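Sortase (Streptomyces avermitilis, PDB 5GO5) is a class E sortase, a cysteine transpeptidase that probably attaches secreted proteins to the cell wall without needing calcium. Local coordinates at residues Asp118-Thr123 with Arg162-Thr167. Sequence-based numbering, arbitrary orientation.
With SO4 (sulfate ion), chain D.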
loop_
_atom_site.group_PDB
_atom_site.type_symbol
_atom_site.label_atom_id
_atom_site.label_comp_id
_atom_site.label_asym_id
_atom_site.label_seq_id
_atom_site.Cartn_x
_atom_site.Cartn_y
_atom_site.Cartn_z
ATOM N N ASP A 118 -4.201 -5.526 -10.631
ATOM C CA ASP A 118 -5.131 -5.063 -9.594
ATOM C C ASP A 118 -4.748 -3.654 -9.128
ATOM O O ASP A 118 -3.573 -3.345 -8.990
ATOM C CB ASP A 118 -5.175 -6.005 -8.439
ATOM C CG ASP A 118 -6.003 -7.255 -8.709
ATOM O OD1 ASP A 118 -6.735 -7.332 -9.728
ATOM O OD2 ASP A 118 -5.934 -8.146 -7.876
ATOM N N GLU A 119 -5.765 -2.832 -8.892
ATOM C CA GLU A 119 -5.610 -1.456 -8.501
ATOM C C GLU A 119 -5.603 -1.320 -6.983
ATOM O O GLU A 119 -6.338 -2.024 -6.252
ATOM C CB GLU A 119 -6.732 -0.611 -9.081
ATOM C CG GLU A 119 -6.750 -0.600 -10.607
ATOM C CD GLU A 119 -8.182 -0.681 -11.163
ATOM O OE1 GLU A 119 -9.087 -1.326 -10.556
ATOM O OE2 GLU A 119 -8.429 -0.058 -12.199
ATOM N N VAL A 120 -4.785 -0.386 -6.525
ATOM C CA VAL A 120 -4.717 0.060 -5.135
ATOM C C VAL A 120 -4.915 1.558 -5.163
ATOM O O VAL A 120 -4.146 2.263 -5.787
ATOM C CB VAL A 120 -3.350 -0.313 -4.492
ATOM C CG1 VAL A 120 -3.264 0.205 -3.082
ATOM C CG2 VAL A 120 -3.093 -1.825 -4.564
ATOM N N VAL A 121 -5.998 2.033 -4.546
ATOM C CA VAL A 121 -6.463 3.384 -4.700
ATOM C C VAL A 121 -6.420 4.088 -3.363
ATOM O O VAL A 121 -6.899 3.515 -2.374
ATOM C CB VAL A 121 -7.908 3.423 -5.227
ATOM C CG1 VAL A 121 -8.391 4.847 -5.411
ATOM C CG2 VAL A 121 -7.971 2.701 -6.580
ATOM N N LEU A 122 -5.831 5.284 -3.324
ATOM C CA LEU A 122 -5.837 6.093 -2.128
ATOM C C LEU A 122 -6.354 7.475 -2.363
ATOM O O LEU A 122 -6.179 8.055 -3.448
ATOM C CB LEU A 122 -4.451 6.231 -1.512
ATOM C CG LEU A 122 -3.855 4.917 -1.009
ATOM C CD1 LEU A 122 -2.952 4.250 -2.029
ATOM C CD2 LEU A 122 -3.131 5.071 0.326
ATOM N N THR A 123 -6.970 8.023 -1.323
ATOM C CA THR A 123 -7.307 9.424 -1.292
ATOM C C THR A 123 -6.636 10.090 -0.095
ATOM O O THR A 123 -6.589 9.502 1.003
ATOM C CB THR A 123 -8.834 9.711 -1.287
ATOM O OG1 THR A 123 -9.037 11.114 -1.095
ATOM C CG2 THR A 123 -9.573 8.916 -0.223
ATOM N N ARG A 162 7.195 6.175 -9.380
ATOM C CA ARG A 162 6.298 6.489 -8.282
ATOM C C ARG A 162 5.653 5.169 -7.881
ATOM O O ARG A 162 4.620 4.742 -8.454
ATOM C CB ARG A 162 5.258 7.544 -8.676
ATOM C CG ARG A 162 5.886 8.863 -9.131
ATOM C CD ARG A 162 4.837 9.752 -9.797
ATOM N NE ARG A 162 5.492 10.983 -10.302
ATOM C CZ ARG A 162 5.736 12.055 -9.569
ATOM N NH1 ARG A 162 5.346 12.158 -8.305
ATOM N NH2 ARG A 162 6.317 13.109 -10.133
ATOM N N TYR A 163 6.308 4.497 -6.931
ATOM C CA TYR A 163 5.897 3.158 -6.573
ATOM C C TYR A 163 5.145 3.115 -5.251
ATOM O O TYR A 163 5.198 4.045 -4.428
ATOM C CB TYR A 163 7.089 2.191 -6.530
ATOM C CG TYR A 163 7.914 2.216 -7.786
ATOM C CD1 TYR A 163 7.312 2.080 -9.056
ATOM C CD2 TYR A 163 9.281 2.332 -7.746
ATOM C CE1 TYR A 163 8.056 2.117 -10.218
ATOM C CE2 TYR A 163 10.028 2.342 -8.922
ATOM C CZ TYR A 163 9.422 2.229 -10.148
ATOM O OH TYR A 163 10.140 2.277 -11.346
ATOM N N LEU A 164 4.462 1.997 -5.061
ATOM C CA LEU A 164 3.783 1.652 -3.819
ATOM C C LEU A 164 4.116 0.199 -3.507
ATOM O O LEU A 164 4.176 -0.659 -4.414
ATOM C CB LEU A 164 2.260 1.873 -3.949
ATOM C CG LEU A 164 1.350 1.308 -2.875
ATOM C CD1 LEU A 164 0.082 2.173 -2.764
ATOM C CD2 LEU A 164 0.991 -0.122 -3.117
ATOM N N THR A 165 4.310 -0.088 -2.220
ATOM C CA THR A 165 4.540 -1.424 -1.738
ATOM C C THR A 165 3.552 -1.691 -0.622
ATOM O O THR A 165 3.351 -0.845 0.231
ATOM C CB THR A 165 5.951 -1.590 -1.211
ATOM O OG1 THR A 165 6.857 -1.178 -2.225
ATOM C CG2 THR A 165 6.267 -3.044 -0.837
ATOM N N LEU A 166 2.945 -2.884 -0.651
ATOM C CA LEU A 166 2.201 -3.409 0.496
ATOM C C LEU A 166 2.920 -4.623 1.007
ATOM O O LEU A 166 3.338 -5.471 0.218
ATOM C CB LEU A 166 0.774 -3.834 0.109
ATOM C CG LEU A 166 -0.089 -2.833 -0.643
ATOM C CD1 LEU A 166 -1.473 -3.429 -0.926
ATOM C CD2 LEU A 166 -0.204 -1.500 0.092
ATOM N N THR A 167 3.018 -4.705 2.314
ATOM C CA THR A 167 3.549 -5.886 3.020
ATOM C C THR A 167 2.639 -6.331 4.128
ATOM O O THR A 167 2.007 -5.520 4.780
ATOM C CB THR A 167 4.948 -5.636 3.598
ATOM O OG1 THR A 167 5.479 -6.882 4.119
ATOM C CG2 THR A 167 4.978 -4.623 4.685
HETATM S S SO4 D . 7.708 14.179 -13.549
HETATM O O1 SO4 D . 7.822 12.702 -13.761
HETATM O O2 SO4 D . 7.213 14.770 -14.823
HETATM O O3 SO4 D . 9.035 14.694 -13.138
HETATM O O4 SO4 D . 6.730 14.548 -12.514
#
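Leu164 meets two side chains of the strand 119-123 with a single methyl: its CD1 lies 3.7 Å from CD1 of Leu122 and 3.9 Å from CG1 of Val120. That carbon is thus shared between residues two apart on one face of the opposing strand. The other branch of Val120 turns to a different neighbour, CG2 approaching CD1 of Leu166 at a looser 4.3 Å. All three contacts are methyl against methyl, a purely apolar join between four buried residues and modest in area, 139 Å² counting both sides.

In Leu164, CG is anti to the backbone N and chi2 (151°) keeps CD1 extended beyond it, which together carry that methyl to Val120 and Leu122. In Val120, with CG1 anti to the backbone N, the two methyls fork, CG1 to Leu164 and CG2 to Leu166. The backbones stay well apart, with Val120 CA 8.7 Å from Leu164 CA. The strands run nearly at right angles, 103° between their directions. Side chains alone bridge the gap, meeting inside the sortase β-barrel from two parts of its wall.

At the N-terminal end of strand 162-167, Arg162 extends away from this core and its NH2 donates a bent hydrogen bond (2.8 Å, 132°) to O4 of a sulfate, probably from the crystallisation liquor, which lies at the edge of the guanidinium, near its plane, and which Lys92 also binds.

Phe95 of strand 93-98 touches both Leu122 and Leu164, and Tyr131 of strand 127-140 packs on Leu164. Strand 119-123 pairs with 127-140 and, through backbone hydrogen bonds of Val121 to Tyr55 and Thr123 to Val53, with strand 50-55 on its other edge, whereas 162-167 lies between 93-98 and 178-190, so the contact spans the barrel interior.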